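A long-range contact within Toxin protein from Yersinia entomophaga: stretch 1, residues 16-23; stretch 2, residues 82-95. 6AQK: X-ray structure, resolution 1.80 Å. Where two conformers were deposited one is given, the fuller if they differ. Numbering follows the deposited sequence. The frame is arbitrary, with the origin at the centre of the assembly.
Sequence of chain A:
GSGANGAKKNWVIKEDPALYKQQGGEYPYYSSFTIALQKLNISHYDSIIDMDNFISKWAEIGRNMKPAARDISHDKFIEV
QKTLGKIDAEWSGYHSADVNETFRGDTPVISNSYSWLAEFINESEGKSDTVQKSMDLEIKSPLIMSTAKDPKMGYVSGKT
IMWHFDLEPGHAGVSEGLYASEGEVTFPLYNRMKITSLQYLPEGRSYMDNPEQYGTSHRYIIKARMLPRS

Stretch 1 16-23: DPALYKQQ
Stretch 2 (82-95) KTLGKIDAEWSGYH

Residues 16-23 pack against residues 82-95 of the same chain, burying 440 Å² in total. Asp16 and Pro17 are extended; the backbone is helical in phi/psi from Ala18, and Tyr20 to Gln23 lie in a helix. Stretch 2 continues a helix that begins earlier in the chain; 91-93 keep helical phi/psi without the regular bonds, and Tyr94 turns to -78/155. The two helix axes approach to 9.6 Å, with 129° between their N-to-C directions. The register is set by Ala18 and Ile87, whose CA atoms lie 5.4 Å apart.

The CA-to-CB bond of Asp16 (phi/psi -60/143) points away, with chi1 m. Its backbone still takes part through one water, which donates to Asp16 O and to Glu90 OE2, at 2.7 Å from each.

Pro17 (-44/127, C-gamma exo) directs its CA-to-CB bond sideways. Its CB lies 3.7 Å from Tyr94 CE1, and its CA is 3.5 Å from Glu90 OE1. Pro17 O accepts a hydrogen bond from Tyr20 N at 3.1 Å.

Ala18 (-58/-26) is the most covered residue, losing 75 Å² to stretch 2, and its CA-to-CB bond points toward it. Ala18 N donates to Glu90 OE1 at 2.9 Å, with an angle of 159°. Glu90 reaches this amide with chi1 m, chi2 t and chi3 -4°. The methyl packs closely: Ala18 CB is 3.7 Å from Ile87 CG1 and 3.9 Å from Lys86 CB.

Leu19 (-50/-35) has chi1 t and chi2 p. Its N donates a weak hydrogen bond to Tyr94 OH at 3.3 Å, with an angle of 154°. Tyr94 OH in turn donates to Glu90 OE1 at 2.6 Å, so the two successive amides of stretch 1 are tied to a linked pair of side-chain oxygens. Tyr94 has chi1 m and chi2 -17°. The side chain of Leu19 also makes apolar contacts. Leu19 CB is 4.1 Å from Tyr94 CE2, Leu19 CD1 is 4.3 Å from Ile87 CG2, and Leu19 CD2 is 4.4 Å from Trp91 CZ3. Ile87 is m, t; Trp91 has chi1 t and chi2 -92°.

The CA-to-CB bond of Tyr20 (-55/-42, chi1 m) points away, and the residue does not touch stretch 2.

The CA-to-CB bond of Lys21 (-52/-36, m, t) points toward stretch 2. Its CD is 3.9 Å from Thr83 OG1, with Thr83 chi1 m. The Lys21 side chain is not modelled beyond CD.

Gln22 (-80/-28) starts toward stretch 2, with CB 4.1 Å from Ile87 CD1. With chi1 t and chi2 -92°, its end leads away.

Gln23 (-91/-16, m, t) is out of reach.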

# COMPACT_ATOMS: atom_id res chain seq x y z
N ASP A 16 -5.38 12.94 -19.02
CA ASP A 16 -4.70 12.82 -17.71
C ASP A 16 -4.69 11.32 -17.33
O ASP A 16 -5.67 10.63 -17.56
CB ASP A 16 -5.37 13.58 -16.56
CG ASP A 16 -5.20 15.08 -16.63
OD1 ASP A 16 -4.32 15.56 -17.37
OD2 ASP A 16 -5.96 15.76 -15.92
N PRO A 17 -3.62 10.87 -16.71
CA PRO A 17 -3.56 9.54 -16.08
C PRO A 17 -4.80 9.16 -15.28
O PRO A 17 -5.30 9.95 -14.47
CB PRO A 17 -2.37 9.66 -15.18
CG PRO A 17 -1.42 10.56 -15.93
CD PRO A 17 -2.32 11.59 -16.59
N ALA A 18 -5.36 8.01 -15.59
CA ALA A 18 -6.43 7.46 -14.82
C ALA A 18 -6.05 7.27 -13.38
O ALA A 18 -6.93 7.30 -12.51
CB ALA A 18 -6.87 6.14 -15.44
N LEU A 19 -4.76 7.11 -13.11
CA LEU A 19 -4.30 7.07 -11.71
C LEU A 19 -4.81 8.22 -10.82
O LEU A 19 -5.08 7.99 -9.62
CB LEU A 19 -2.78 6.97 -11.63
CG LEU A 19 -2.07 6.76 -10.34
CD1 LEU A 19 -2.63 5.50 -9.72
CD2 LEU A 19 -0.58 6.57 -10.57
N TYR A 20 -4.95 9.45 -11.38
CA TYR A 20 -5.47 10.58 -10.60
C TYR A 20 -6.82 10.26 -9.98
O TYR A 20 -7.09 10.72 -8.85
CB TYR A 20 -5.69 11.82 -11.45
CG TYR A 20 -4.44 12.61 -11.76
CD1 TYR A 20 -3.82 13.43 -10.82
CD2 TYR A 20 -3.96 12.65 -13.06
CE1 TYR A 20 -2.68 14.16 -11.18
CE2 TYR A 20 -2.84 13.36 -13.42
CZ TYR A 20 -2.20 14.10 -12.51
OH TYR A 20 -1.12 14.74 -13.01
N LYS A 21 -7.70 9.61 -10.73
CA LYS A 21 -9.01 9.19 -10.19
C LYS A 21 -8.96 8.39 -8.88
O LYS A 21 -9.81 8.57 -8.02
CB LYS A 21 -9.89 8.46 -11.23
CG LYS A 21 -10.32 9.32 -12.43
CD LYS A 21 -10.97 8.46 -13.50
N GLN A 22 -7.96 7.53 -8.71
CA GLN A 22 -7.82 6.74 -7.52
C GLN A 22 -7.20 7.53 -6.35
O GLN A 22 -7.39 7.17 -5.19
CB GLN A 22 -6.86 5.59 -7.89
CG GLN A 22 -6.66 4.57 -6.82
CD GLN A 22 -5.51 4.80 -5.90
OE1 GLN A 22 -4.66 5.65 -6.11
NE2 GLN A 22 -5.49 4.02 -4.81
N GLN A 23 -6.38 8.54 -6.66
CA GLN A 23 -5.57 9.26 -5.64
C GLN A 23 -6.23 10.49 -5.02
O GLN A 23 -5.77 10.94 -3.98
CB GLN A 23 -4.31 9.80 -6.29
CG GLN A 23 -3.35 8.73 -6.69
CD GLN A 23 -2.29 9.30 -7.56
OE1 GLN A 23 -2.56 10.07 -8.51
NE2 GLN A 23 -1.07 8.97 -7.25
N LYS A 82 -13.59 -0.21 -14.53
CA LYS A 82 -12.98 0.28 -15.74
C LYS A 82 -11.75 1.15 -15.45
O LYS A 82 -10.75 1.05 -16.14
CB LYS A 82 -14.01 1.08 -16.57
CG LYS A 82 -15.18 0.22 -17.02
N THR A 83 -11.80 1.95 -14.39
CA THR A 83 -10.71 2.87 -14.08
C THR A 83 -9.49 2.04 -13.70
O THR A 83 -8.42 2.34 -14.16
CB THR A 83 -11.10 3.86 -12.99
OG1 THR A 83 -12.07 4.77 -13.52
CG2 THR A 83 -9.99 4.73 -12.61
N LEU A 84 -9.71 0.99 -12.90
CA LEU A 84 -8.61 0.06 -12.50
C LEU A 84 -7.96 -0.54 -13.73
O LEU A 84 -6.75 -0.55 -13.85
CB LEU A 84 -9.06 -0.99 -11.50
CG LEU A 84 -9.43 -0.49 -10.12
CD1 LEU A 84 -10.11 -1.58 -9.32
CD2 LEU A 84 -8.23 0.07 -9.33
N GLY A 85 -8.80 -0.97 -14.68
CA GLY A 85 -8.41 -1.42 -16.01
C GLY A 85 -7.57 -0.45 -16.78
O GLY A 85 -6.46 -0.80 -17.26
N LYS A 86 -8.05 0.81 -16.84
CA LYS A 86 -7.29 1.87 -17.48
C LYS A 86 -5.98 2.15 -16.86
O LYS A 86 -5.02 2.37 -17.59
CB LYS A 86 -8.07 3.18 -17.62
CG LYS A 86 -9.33 3.01 -18.45
CD LYS A 86 -9.58 4.22 -19.36
CE LYS A 86 -9.85 5.48 -18.57
NZ LYS A 86 -11.05 5.28 -17.69
N ILE A 87 -5.92 2.12 -15.51
CA ILE A 87 -4.66 2.38 -14.83
C ILE A 87 -3.60 1.35 -15.27
O ILE A 87 -2.47 1.69 -15.54
CB ILE A 87 -4.88 2.41 -13.28
CG1 ILE A 87 -5.64 3.67 -12.91
CG2 ILE A 87 -3.59 2.36 -12.54
CD1 ILE A 87 -6.17 3.69 -11.49
N ASP A 88 -4.01 0.11 -15.38
CA ASP A 88 -3.07 -0.96 -15.77
C ASP A 88 -2.69 -0.87 -17.25
O ASP A 88 -1.56 -1.14 -17.60
CB ASP A 88 -3.68 -2.34 -15.39
CG ASP A 88 -3.48 -2.68 -13.92
OD1 ASP A 88 -2.45 -2.23 -13.40
OD2 ASP A 88 -4.30 -3.39 -13.31
N ALA A 89 -3.65 -0.47 -18.10
CA ALA A 89 -3.42 -0.23 -19.53
C ALA A 89 -2.41 0.87 -19.78
O ALA A 89 -1.48 0.71 -20.61
CB ALA A 89 -4.71 0.06 -20.17
N GLU A 90 -2.51 1.92 -18.94
CA GLU A 90 -1.65 3.07 -19.03
C GLU A 90 -0.32 2.88 -18.42
O GLU A 90 0.57 3.76 -18.57
CB GLU A 90 -2.33 4.28 -18.38
CG GLU A 90 -3.63 4.68 -19.10
CD GLU A 90 -4.35 5.82 -18.48
OE1 GLU A 90 -3.93 6.31 -17.42
OE2 GLU A 90 -5.36 6.28 -19.08
N TRP A 91 -0.16 1.82 -17.64
CA TRP A 91 0.96 1.82 -16.65
C TRP A 91 2.35 2.00 -17.29
O TRP A 91 3.23 2.79 -16.79
CB TRP A 91 0.96 0.54 -15.74
CG TRP A 91 1.75 0.76 -14.46
CD1 TRP A 91 3.05 0.50 -14.26
CD2 TRP A 91 1.26 1.34 -13.23
NE1 TRP A 91 3.43 0.91 -13.01
CE2 TRP A 91 2.32 1.38 -12.35
CE3 TRP A 91 -0.00 1.81 -12.80
CZ2 TRP A 91 2.22 1.95 -11.08
CZ3 TRP A 91 -0.11 2.34 -11.51
CH2 TRP A 91 1.01 2.39 -10.67
N SER A 92 2.57 1.28 -18.38
CA SER A 92 3.91 1.33 -19.02
C SER A 92 4.24 2.73 -19.53
O SER A 92 5.39 3.05 -19.63
CB SER A 92 4.08 0.23 -20.08
OG SER A 92 3.47 0.68 -21.26
N GLY A 93 3.23 3.58 -19.81
CA GLY A 93 3.40 4.94 -20.30
C GLY A 93 3.66 5.95 -19.16
O GLY A 93 3.96 7.07 -19.45
N TYR A 94 3.53 5.55 -17.88
CA TYR A 94 3.81 6.45 -16.75
C TYR A 94 5.29 6.60 -16.51
O TYR A 94 6.04 5.70 -16.81
CB TYR A 94 3.11 5.88 -15.49
CG TYR A 94 1.60 5.88 -15.52
CD1 TYR A 94 0.85 6.63 -16.41
CD2 TYR A 94 0.90 5.12 -14.53
CE1 TYR A 94 -0.56 6.63 -16.36
CE2 TYR A 94 -0.48 5.14 -14.46
CZ TYR A 94 -1.21 5.89 -15.37
OH TYR A 94 -2.59 5.83 -15.25
N HIS A 95 5.71 7.71 -15.91
CA HIS A 95 7.11 8.01 -15.74
C HIS A 95 7.65 7.08 -14.64
O HIS A 95 7.16 7.16 -13.50
CB HIS A 95 7.27 9.48 -15.28
CG HIS A 95 6.88 10.52 -16.30
ND1 HIS A 95 5.60 11.04 -16.39
CD2 HIS A 95 7.62 11.23 -17.20
CE1 HIS A 95 5.56 11.98 -17.31
NE2 HIS A 95 6.77 12.13 -17.81
O HOH W 1 -6.88 8.38 -18.52